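Local coordinates for SusD superfamily protein (PDB 3HDX) that probably binds polysaccharide at the outer membrane of Bacteroides thetaiotaomicron as a SusD-family lipoprotein, at residues His35-Asp40 with Ile456-Ser461; Val132-Tyr137 with Ala152-Ser157; Ala161-Ala166 with Tyr200-His205; Arg437-Lys442 with Arg449-Gly454. All blocks are in the same frame, centred on the assembly; numbering follows the deposited sequence. Where two conformers were deposited one is given.

Contact 1. Residues His35-Asp40 with Ile456-Ser461; sequences HWICGD and IYWPVS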
# COMPACT_ATOMS: atom_id res chain seq x y z
N HIS A 35 -3.91 -7.29 -1.34
CA HIS A 35 -2.74 -6.42 -1.20
C HIS A 35 -1.42 -7.15 -1.46
O HIS A 35 -0.57 -6.67 -2.22
CB HIS A 35 -2.76 -5.76 0.19
CG HIS A 35 -1.70 -4.71 0.38
ND1 HIS A 35 -1.64 -3.55 -0.36
CD2 HIS A 35 -0.70 -4.64 1.29
CE1 HIS A 35 -0.62 -2.82 0.07
NE2 HIS A 35 -0.03 -3.46 1.07
N TRP A 36 -1.32 -8.35 -0.92
CA TRP A 36 -0.12 -9.18 -1.02
C TRP A 36 -0.08 -9.97 -2.30
O TRP A 36 1.00 -10.16 -2.87
CB TRP A 36 0.04 -10.04 0.25
CG TRP A 36 -0.04 -9.16 1.45
CD1 TRP A 36 0.95 -8.38 1.98
CD2 TRP A 36 -1.23 -8.87 2.20
NE1 TRP A 36 0.45 -7.64 3.03
CE2 TRP A 36 -0.88 -7.91 3.18
CE3 TRP A 36 -2.58 -9.31 2.13
CZ2 TRP A 36 -1.82 -7.39 4.08
CZ3 TRP A 36 -3.51 -8.79 3.02
CH2 TRP A 36 -3.13 -7.82 3.97
N ILE A 37 -1.25 -10.47 -2.73
CA ILE A 37 -1.36 -11.22 -3.97
C ILE A 37 -0.94 -10.34 -5.15
O ILE A 37 -0.11 -10.72 -5.98
CB ILE A 37 -2.83 -11.74 -4.18
CG1 ILE A 37 -3.17 -12.85 -3.17
CG2 ILE A 37 -3.05 -12.16 -5.63
CD1 ILE A 37 -2.40 -14.10 -3.27
N CYS A 38 -1.47 -9.11 -5.17
CA CYS A 38 -1.18 -8.18 -6.26
C CYS A 38 0.16 -7.47 -6.13
O CYS A 38 0.72 -7.08 -7.17
CB CYS A 38 -2.31 -7.14 -6.41
SG CYS A 38 -3.91 -7.84 -6.78
N GLY A 39 0.62 -7.25 -4.89
CA GLY A 39 1.81 -6.46 -4.62
C GLY A 39 3.11 -7.17 -4.32
O GLY A 39 4.16 -6.66 -4.61
N ASP A 40 3.02 -8.33 -3.66
CA ASP A 40 4.19 -9.11 -3.27
C ASP A 40 4.38 -10.39 -4.08
O ASP A 40 5.50 -10.74 -4.44
CB ASP A 40 4.13 -9.52 -1.79
CG ASP A 40 4.49 -8.41 -0.87
OD1 ASP A 40 5.64 -7.96 -0.87
OD2 ASP A 40 3.62 -7.97 -0.12
N ILE A 456 1.05 -6.03 -17.64
CA ILE A 456 1.32 -5.63 -16.25
C ILE A 456 0.04 -5.38 -15.46
O ILE A 456 0.11 -5.13 -14.24
CB ILE A 456 2.21 -4.36 -16.16
CG1 ILE A 456 1.57 -3.15 -16.87
CG2 ILE A 456 3.65 -4.69 -16.62
CD1 ILE A 456 2.17 -1.81 -16.44
N TYR A 457 -1.12 -5.47 -16.11
CA TYR A 457 -2.40 -5.33 -15.41
C TYR A 457 -3.12 -6.65 -15.32
O TYR A 457 -2.76 -7.65 -15.97
CB TYR A 457 -3.26 -4.28 -16.13
CG TYR A 457 -2.57 -2.96 -16.24
CD1 TYR A 457 -2.20 -2.28 -15.10
CD2 TYR A 457 -2.27 -2.38 -17.47
CE1 TYR A 457 -1.57 -1.07 -15.17
CE2 TYR A 457 -1.60 -1.16 -17.55
CZ TYR A 457 -1.25 -0.51 -16.37
OH TYR A 457 -0.62 0.74 -16.37
N TRP A 458 -4.11 -6.67 -14.45
CA TRP A 458 -4.99 -7.82 -14.25
C TRP A 458 -6.09 -7.81 -15.29
O TRP A 458 -6.51 -6.75 -15.78
CB TRP A 458 -5.63 -7.83 -12.85
CG TRP A 458 -4.68 -8.30 -11.83
CD1 TRP A 458 -3.56 -7.64 -11.36
CD2 TRP A 458 -4.75 -9.54 -11.11
NE1 TRP A 458 -2.94 -8.41 -10.40
CE2 TRP A 458 -3.66 -9.57 -10.21
CE3 TRP A 458 -5.66 -10.63 -11.13
CZ2 TRP A 458 -3.40 -10.68 -9.37
CZ3 TRP A 458 -5.42 -11.70 -10.27
CH2 TRP A 458 -4.29 -11.72 -9.41
N PRO A 459 -6.60 -9.00 -15.64
CA PRO A 459 -7.79 -9.02 -16.48
C PRO A 459 -8.99 -8.42 -15.72
O PRO A 459 -9.00 -8.40 -14.50
CB PRO A 459 -8.02 -10.51 -16.72
CG PRO A 459 -7.27 -11.22 -15.74
CD PRO A 459 -6.18 -10.35 -15.25
N VAL A 460 -9.95 -7.89 -16.48
CA VAL A 460 -11.25 -7.51 -15.98
C VAL A 460 -12.07 -8.82 -15.83
O VAL A 460 -12.05 -9.69 -16.68
CB VAL A 460 -11.96 -6.51 -16.94
CG1 VAL A 460 -13.38 -6.14 -16.45
CG2 VAL A 460 -11.10 -5.26 -17.08
N SER A 461 -12.77 -8.95 -14.71
CA SER A 461 -13.59 -10.15 -14.48
C SER A 461 -14.65 -10.26 -15.58
O SER A 461 -15.30 -9.28 -15.95
CB SER A 461 -14.28 -10.10 -13.12
OG SER A 461 -15.28 -11.13 -13.05
O HOH W 1 -0.70 -6.73 -9.48
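The indole of W458 reaches from an extended loop to the flank of helix 34-41, where C38 and I37 receive it. CB points toward the helix, and CG lies anti to the carbonyl carbon (chi1 -78°), which carries the ring system across the gap between backbones whose nearest CA atoms, those of C38 and W458, are 8.9 Å apart. Farther out, W458 NE1 passes 3.8 Å from C38 SG, and CE2 is equally near; the sulfur sits obliquely, 4.3 Å from the centroid of the five-membered ring and 39° off its normal, a Cys sulfur-aromatic contact. On the benzo side, CZ2 lies near both C38 SG and I37 CG2, and W458 CH2 is 4.0 Å from I37 CG2. NE1 also donates in the ring plane to water 1 at 2.9 Å, and the same water donates to C38 O at 2.7 Å, so the buried N-H is satisfied through a bridge to the helix backbone. A leucine in place of W458 would probably leave the water without its N-H donor and open a gap beside C38 and I37. Around this junction, W458 also packs on L69 and V72 of helix 67-73 and on I128 and W129 of helix 104-129, while C38 touches Y432 of helix 430-441.

Contact 2. Residues Val132-Tyr137 with Ala152-Ser157; sequences VPLVTY and AQTVLS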
# COMPACT_ATOMS: atom_id res chain seq x y z
N VAL A 132 -10.02 2.28 -15.88
CA VAL A 132 -11.18 1.87 -15.08
C VAL A 132 -12.27 2.91 -15.27
O VAL A 132 -11.94 4.10 -15.51
CB VAL A 132 -10.86 1.69 -13.56
CG1 VAL A 132 -9.80 0.63 -13.31
CG2 VAL A 132 -10.44 3.03 -12.95
N PRO A 133 -13.56 2.51 -15.16
CA PRO A 133 -14.61 3.55 -15.34
C PRO A 133 -14.54 4.67 -14.27
O PRO A 133 -14.48 4.37 -13.06
CB PRO A 133 -15.93 2.77 -15.22
CG PRO A 133 -15.57 1.38 -15.49
CD PRO A 133 -14.13 1.15 -15.18
N LEU A 134 -14.49 5.92 -14.74
CA LEU A 134 -14.39 7.04 -13.82
C LEU A 134 -15.80 7.51 -13.42
O LEU A 134 -16.48 8.19 -14.19
CB LEU A 134 -13.57 8.17 -14.43
CG LEU A 134 -13.40 9.41 -13.53
CD1 LEU A 134 -12.88 9.12 -12.11
CD2 LEU A 134 -12.50 10.47 -14.30
N VAL A 135 -16.24 7.06 -12.25
CA VAL A 135 -17.53 7.39 -11.66
C VAL A 135 -17.30 8.46 -10.56
O VAL A 135 -16.60 8.21 -9.58
CB VAL A 135 -18.22 6.13 -11.11
CG1 VAL A 135 -19.60 6.51 -10.50
CG2 VAL A 135 -18.35 5.04 -12.22
N THR A 136 -17.95 9.61 -10.69
CA THR A 136 -17.74 10.75 -9.78
C THR A 136 -18.98 11.13 -8.95
O THR A 136 -19.03 12.21 -8.32
CB THR A 136 -17.31 11.99 -10.65
OG1 THR A 136 -18.38 12.29 -11.56
CG2 THR A 136 -16.02 11.69 -11.44
N TYR A 137 -19.99 10.25 -9.00
CA TYR A 137 -21.29 10.49 -8.36
C TYR A 137 -21.85 9.18 -7.83
O TYR A 137 -21.47 8.10 -8.32
CB TYR A 137 -22.22 11.11 -9.40
CG TYR A 137 -22.41 10.28 -10.66
CD1 TYR A 137 -21.51 10.38 -11.72
CD2 TYR A 137 -23.47 9.36 -10.78
CE1 TYR A 137 -21.63 9.59 -12.83
CE2 TYR A 137 -23.62 8.60 -11.92
CZ TYR A 137 -22.72 8.72 -12.94
OH TYR A 137 -22.85 7.97 -14.08
N ALA A 152 -6.54 5.63 -17.89
CA ALA A 152 -5.86 5.65 -16.58
C ALA A 152 -5.33 7.04 -16.26
O ALA A 152 -5.43 7.46 -15.12
CB ALA A 152 -4.73 4.64 -16.55
N GLN A 153 -4.74 7.75 -17.24
CA GLN A 153 -4.21 9.10 -17.00
C GLN A 153 -5.31 10.05 -16.52
O GLN A 153 -5.10 10.86 -15.60
CB GLN A 153 -3.54 9.67 -18.25
CG GLN A 153 -2.78 10.95 -18.01
CD GLN A 153 -2.00 11.39 -19.22
OE1 GLN A 153 -2.14 10.83 -20.32
NE2 GLN A 153 -1.19 12.39 -19.04
N THR A 154 -6.50 9.94 -17.14
CA THR A 154 -7.65 10.77 -16.75
C THR A 154 -8.09 10.47 -15.31
O THR A 154 -8.40 11.38 -14.53
CB THR A 154 -8.79 10.59 -17.75
OG1 THR A 154 -8.27 10.91 -19.06
CG2 THR A 154 -9.99 11.45 -17.41
N VAL A 155 -8.10 9.18 -14.97
CA VAL A 155 -8.48 8.76 -13.62
C VAL A 155 -7.46 9.30 -12.60
O VAL A 155 -7.83 9.82 -11.54
CB VAL A 155 -8.63 7.23 -13.52
CG1 VAL A 155 -8.94 6.83 -12.12
CG2 VAL A 155 -9.69 6.70 -14.51
N LEU A 156 -6.18 9.19 -12.92
CA LEU A 156 -5.15 9.69 -11.99
C LEU A 156 -5.21 11.20 -11.86
O LEU A 156 -4.98 11.75 -10.78
CB LEU A 156 -3.77 9.17 -12.42
CG LEU A 156 -3.61 7.66 -12.30
CD1 LEU A 156 -2.21 7.25 -12.76
CD2 LEU A 156 -3.88 7.14 -10.87
N SER A 157 -5.51 11.92 -12.95
CA SER A 157 -5.66 13.38 -12.84
C SER A 157 -6.83 13.76 -11.92
O SER A 157 -6.73 14.70 -11.13
CB SER A 157 -5.89 14.04 -14.20
OG SER A 157 -4.76 13.96 -15.01
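V132 begins the contact by laying both a methyl and its carbonyl oxygen against V155, in the first turn of helix 152-169. Its CG2 comes within 4.1 Å of V155 CG2, the two side chains crossing at about a right angle, and V132 O lies 3.6 Å from that same V155 CG2. P133 directs its CB away from the helix, its side chain touches W75 and I471, and its carbonyl accepts a hydrogen bond from Y79 OH. The chain comes back at L134, whose CB bond points toward the helix. L134 CB rests 4.1 Å from V155 CG2, so this one methyl is touched by both V132 and L134. Beyond CB, L134 extends with CG anti to its backbone N (chi1 -180°), and this carries CD2 to 4.1 Å from T154 CG2, the methyl branch of the threonine. At V135 the carbonyl takes a hydrogen bond from Y122 OH of helix 104-129, a helix that also packs on V155 and L134. The segment following helix 104-129 thus folds back over the start of helix 152-169, as plain loop-on-helix packing. Between the two segments no hydrogen bond is found: aliphatic groups meet, buried at the V132-V155 end and nearer the surface at the L134-T154 end, while T150 supplies two of the polar ties around them, bonding to the backbone of V132 and, through OG1, to L134 N.

Contact 3. Residues Ala161-Ala166 with Tyr200-His205; sequences AELLTA and YSVLAH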
# COMPACT_ATOMS: atom_id res chain seq x y z
N ALA A 161 -6.31 15.75 -8.21
CA ALA A 161 -7.06 16.98 -7.90
C ALA A 161 -7.90 16.80 -6.65
O ALA A 161 -7.97 17.69 -5.79
CB ALA A 161 -7.91 17.43 -9.10
N GLU A 162 -8.49 15.61 -6.51
CA GLU A 162 -9.27 15.31 -5.32
C GLU A 162 -8.42 15.31 -4.06
O GLU A 162 -8.86 15.82 -3.03
CB GLU A 162 -9.97 13.95 -5.45
CG GLU A 162 -11.05 13.92 -6.51
CD GLU A 162 -12.30 14.59 -6.05
OE1 GLU A 162 -12.84 14.25 -4.95
OE2 GLU A 162 -12.75 15.50 -6.80
N LEU A 163 -7.22 14.74 -4.14
CA LEU A 163 -6.31 14.69 -2.99
C LEU A 163 -5.85 16.09 -2.60
O LEU A 163 -5.80 16.45 -1.40
CB LEU A 163 -5.11 13.77 -3.26
CG LEU A 163 -5.47 12.29 -3.21
CD1 LEU A 163 -4.47 11.44 -4.04
CD2 LEU A 163 -5.61 11.74 -1.76
N LEU A 164 -5.50 16.90 -3.59
CA LEU A 164 -5.08 18.31 -3.30
C LEU A 164 -6.21 19.10 -2.63
O LEU A 164 -5.98 19.87 -1.69
CB LEU A 164 -4.53 19.00 -4.56
CG LEU A 164 -3.14 18.51 -4.92
CD1 LEU A 164 -2.83 18.91 -6.34
CD2 LEU A 164 -2.06 19.08 -3.96
N THR A 165 -7.46 18.87 -3.08
CA THR A 165 -8.64 19.49 -2.44
C THR A 165 -8.80 18.97 -1.00
O THR A 165 -8.94 19.78 -0.05
CB THR A 165 -9.90 19.26 -3.27
OG1 THR A 165 -9.75 19.95 -4.50
CG2 THR A 165 -11.16 19.75 -2.57
N ALA A 166 -8.67 17.65 -0.83
CA ALA A 166 -8.81 17.04 0.54
C ALA A 166 -7.77 17.60 1.51
O ALA A 166 -8.09 17.87 2.67
CB ALA A 166 -8.70 15.52 0.49
N TYR A 200 -0.76 13.32 1.01
CA TYR A 200 0.50 13.61 0.29
C TYR A 200 1.22 12.34 -0.18
O TYR A 200 1.84 12.36 -1.24
CB TYR A 200 1.44 14.52 1.09
CG TYR A 200 1.13 16.00 1.01
CD1 TYR A 200 1.37 16.70 -0.15
CD2 TYR A 200 0.60 16.68 2.09
CE1 TYR A 200 1.11 18.07 -0.24
CE2 TYR A 200 0.38 18.07 2.03
CZ TYR A 200 0.61 18.75 0.88
OH TYR A 200 0.36 20.08 0.77
N SER A 201 1.14 11.28 0.61
CA SER A 201 1.81 10.02 0.26
C SER A 201 1.18 9.40 -0.98
O SER A 201 1.90 8.86 -1.83
CB SER A 201 1.84 9.01 1.43
OG SER A 201 0.62 8.33 1.63
N VAL A 202 -0.15 9.51 -1.10
CA VAL A 202 -0.84 9.00 -2.28
C VAL A 202 -0.41 9.85 -3.47
O VAL A 202 -0.16 9.31 -4.55
CB VAL A 202 -2.39 8.91 -2.08
CG1 VAL A 202 -3.04 8.31 -3.34
CG2 VAL A 202 -2.73 8.08 -0.85
N LEU A 203 -0.40 11.19 -3.32
CA LEU A 203 0.08 12.09 -4.40
C LEU A 203 1.48 11.71 -4.86
O LEU A 203 1.74 11.58 -6.05
CB LEU A 203 0.05 13.57 -3.99
CG LEU A 203 -1.32 14.24 -3.98
CD1 LEU A 203 -1.16 15.61 -3.35
CD2 LEU A 203 -1.83 14.39 -5.41
N ALA A 204 2.39 11.53 -3.90
CA ALA A 204 3.77 11.18 -4.24
C ALA A 204 3.83 9.91 -5.10
O ALA A 204 4.54 9.85 -6.09
CB ALA A 204 4.64 11.00 -2.96
N HIS A 205 3.09 8.89 -4.67
CA HIS A 205 3.05 7.63 -5.39
C HIS A 205 2.33 7.69 -6.74
O HIS A 205 2.73 6.98 -7.67
CB HIS A 205 2.59 6.49 -4.49
CG HIS A 205 3.69 5.93 -3.66
ND1 HIS A 205 4.74 5.24 -4.23
CD2 HIS A 205 3.90 5.91 -2.32
CE1 HIS A 205 5.57 4.85 -3.27
NE2 HIS A 205 5.09 5.26 -2.11
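L163 meets two consecutive residues of the opposing helix, V202 and L203. Its CD1 sits 3.5 Å from V202 CG1, a close methyl contact between side chains crossing at about a right angle, while L163 CB lies 3.9 Å from L203 CG. L203 in turn is shared: L203 CD1 is 3.6 Å from L164 CD2, and its other methyl, CD2, faces L163 CB. The first torsion of L164 (chi1 -75°) sets CG anti to the carbonyl carbon; although its CB bond runs alongside the interface, the branch brings CD2 to L203. V202 has CG1 anti to its backbone N (chi1 -177°), the setting that presents this methyl to L163.

The next shell packs against these groups. L163 backs on A119 and V202 on F120, both of helix 104-129, and Y219 of helix 213-226 touches both L164 and L203. E162, one residue before L163, makes salt bridges to R115 and R118, tying its helix to helix 104-129 beside the apolar seam. The axes of the two short segments approach to 9.7 Å at a signed angle of -154°, so the helices run roughly antiparallel. Helix 196-209 packs on helix 152-169 and, through S201 and A204, on helix 363-376, within the helical, TPR-like architecture expected for the SusD family.

Contact 4. Residues Arg437-Lys442 with Arg449-Gly454; sequences RQKLMK and RLISSG. With EDO (1,2-ethanediol), chain D.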
# COMPACT_ATOMS: atom_id res chain seq x y z
N ARG A 437 10.76 0.53 -11.54
CA ARG A 437 12.17 0.24 -11.83
C ARG A 437 12.41 -0.02 -13.31
O ARG A 437 13.34 0.55 -13.88
CB ARG A 437 12.63 -0.98 -11.03
CG ARG A 437 14.10 -1.37 -11.23
CD ARG A 437 14.40 -2.79 -10.83
NE ARG A 437 15.77 -3.14 -11.19
CZ ARG A 437 16.19 -3.39 -12.42
NH1 ARG A 437 15.33 -3.40 -13.44
NH2 ARG A 437 17.47 -3.67 -12.64
N GLN A 438 11.55 -0.82 -13.93
CA GLN A 438 11.76 -1.13 -15.33
C GLN A 438 11.66 0.10 -16.23
O GLN A 438 12.43 0.27 -17.17
CB GLN A 438 10.80 -2.21 -15.80
CG GLN A 438 11.12 -2.68 -17.24
CD GLN A 438 12.58 -3.15 -17.45
OE1 GLN A 438 13.17 -2.84 -18.50
NE2 GLN A 438 13.14 -3.91 -16.48
N LYS A 439 10.73 0.97 -15.90
CA LYS A 439 10.55 2.20 -16.67
C LYS A 439 11.76 3.11 -16.64
O LYS A 439 12.04 3.80 -17.63
CB LYS A 439 9.28 2.93 -16.23
CG LYS A 439 7.96 2.14 -16.59
CD LYS A 439 6.72 2.65 -15.86
CE LYS A 439 6.33 4.06 -16.29
NZ LYS A 439 5.20 4.57 -15.43
N LEU A 440 12.48 3.10 -15.52
CA LEU A 440 13.72 3.87 -15.39
C LEU A 440 14.94 3.15 -15.95
O LEU A 440 15.74 3.78 -16.63
CB LEU A 440 14.03 4.19 -13.92
CG LEU A 440 13.19 5.27 -13.24
CD1 LEU A 440 13.27 5.20 -11.68
CD2 LEU A 440 13.55 6.63 -13.77
N MSE A 441 15.09 1.85 -15.63
CA MSE A 441 16.27 1.10 -16.03
C MSE A 441 16.28 0.73 -17.50
O MSE A 441 17.33 0.76 -18.14
CB MSE A 441 16.44 -0.19 -15.18
CG MSE A 441 16.64 0.10 -13.67
SE MSE A 441 18.32 0.93 -13.28
CE MSE A 441 19.48 -0.50 -13.94
N LYS A 442 15.11 0.33 -18.01
CA LYS A 442 14.92 -0.13 -19.39
C LYS A 442 15.90 -1.26 -19.74
O LYS A 442 16.42 -1.33 -20.87
CB LYS A 442 15.03 1.05 -20.38
CG LYS A 442 14.02 2.18 -20.08
CD LYS A 442 14.17 3.36 -21.05
CE LYS A 442 13.28 4.48 -20.63
N ARG A 449 8.00 -4.75 -23.04
CA ARG A 449 6.86 -5.14 -23.90
C ARG A 449 5.66 -5.50 -23.05
O ARG A 449 4.54 -5.21 -23.41
CB ARG A 449 7.25 -6.25 -24.86
CG ARG A 449 6.14 -6.82 -25.72
CD ARG A 449 5.55 -7.99 -25.03
NE ARG A 449 4.48 -8.58 -25.80
CZ ARG A 449 3.88 -9.72 -25.46
NH1 ARG A 449 4.23 -10.41 -24.36
NH2 ARG A 449 2.92 -10.17 -26.25
N LEU A 450 5.88 -6.19 -21.93
CA LEU A 450 4.78 -6.49 -20.99
C LEU A 450 4.10 -5.20 -20.52
O LEU A 450 2.87 -5.15 -20.40
CB LEU A 450 5.31 -7.28 -19.80
CG LEU A 450 4.28 -7.96 -18.90
CD1 LEU A 450 3.63 -9.17 -19.58
CD2 LEU A 450 4.92 -8.43 -17.62
N ILE A 451 4.89 -4.15 -20.30
CA ILE A 451 4.34 -2.85 -19.87
C ILE A 451 3.52 -2.23 -20.99
O ILE A 451 2.35 -1.88 -20.79
CB ILE A 451 5.45 -1.88 -19.42
CG1 ILE A 451 6.11 -2.38 -18.13
CG2 ILE A 451 4.90 -0.44 -19.22
CD1 ILE A 451 7.46 -1.74 -17.81
N SER A 452 4.10 -2.14 -22.19
CA SER A 452 3.41 -1.49 -23.31
C SER A 452 2.16 -2.25 -23.77
O SER A 452 1.19 -1.63 -24.23
CB SER A 452 4.36 -1.26 -24.48
OG SER A 452 4.80 -2.48 -25.04
N SER A 453 2.19 -3.58 -23.64
CA SER A 453 1.10 -4.43 -24.09
C SER A 453 -0.02 -4.56 -23.06
O SER A 453 -1.05 -5.16 -23.36
CB SER A 453 1.60 -5.81 -24.48
OG SER A 453 2.10 -6.50 -23.35
N GLY A 454 0.16 -4.04 -21.85
CA GLY A 454 -0.87 -4.17 -20.83
C GLY A 454 -0.83 -5.44 -20.04
O GLY A 454 -1.71 -5.64 -19.20
C1 EDO D . 2.32 2.08 -15.28
O1 EDO D . 3.45 2.56 -14.54
C2 EDO D . 2.80 1.77 -16.69
O2 EDO D . 3.38 2.95 -17.27
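A bound 1,2-ethanediol, probably from the crystallisation liquor, lies beside K439 and I451 and takes both of its hydrogen bonds to this contact from a single amine. K439 NZ donates to ethanediol O1 at 2.8 Å and to ethanediol O2 at 3.1 Å, gripping the diol by both hydroxyl oxygens; W209 O is a further polar partner of the diol. The lysine chain bends at chi3 (66°) on its way to the diol, and I451 CG2 stands 4.0 Å from ethanediol C2.

Protein meets protein at I451 CD1. This methyl lies 3.8 Å from Q438 CG and 4.1 Å from K439 CG, so it rests against the aliphatic parts of both side chains. Q438 turns its amide elsewhere: NE2 bonds to D443 OD1 and OE1 accepts from N444 N, which fixes the group against the turn joining the helices. An alanine in place of K439 would probably leave the diol without this two-pronged donor and uncover one side of the I451 methyl.

At the end of the second helix, R449 O accepts from S453 N and, at 2.8 Å, from S453 OG, the two donors approaching from opposite faces of the carbonyl plane. The arrangement is one of two successive helices, 430-441 and 445-453, joined by a short turn and meeting through aliphatic carbons, the second ended at G454, with its positive phi, by a Schellman motif.

How the contacts relate
From the N terminus, helix 34-41 supplies the first half of contact 1, whose loop closes only at 456-461, 416 residues later; the other three contacts all nest inside it. Contact 2 closes first, folding the chain after helix 104-129 back on the start of helix 152-169. That same helix then enters contact 3, which joins it to helix 196-209, so these two follow in series through a shared helix. Contact 4, far along the chain, closes the short turn between helices 430-441 and 445-453. Its second helix leads into the loop of contact 1, and the two touch where I456 CG2 lies 3.7 Å from I451 CG1. Contact 1 thus ties helix 34-41, near the N terminus, to the C-terminal region.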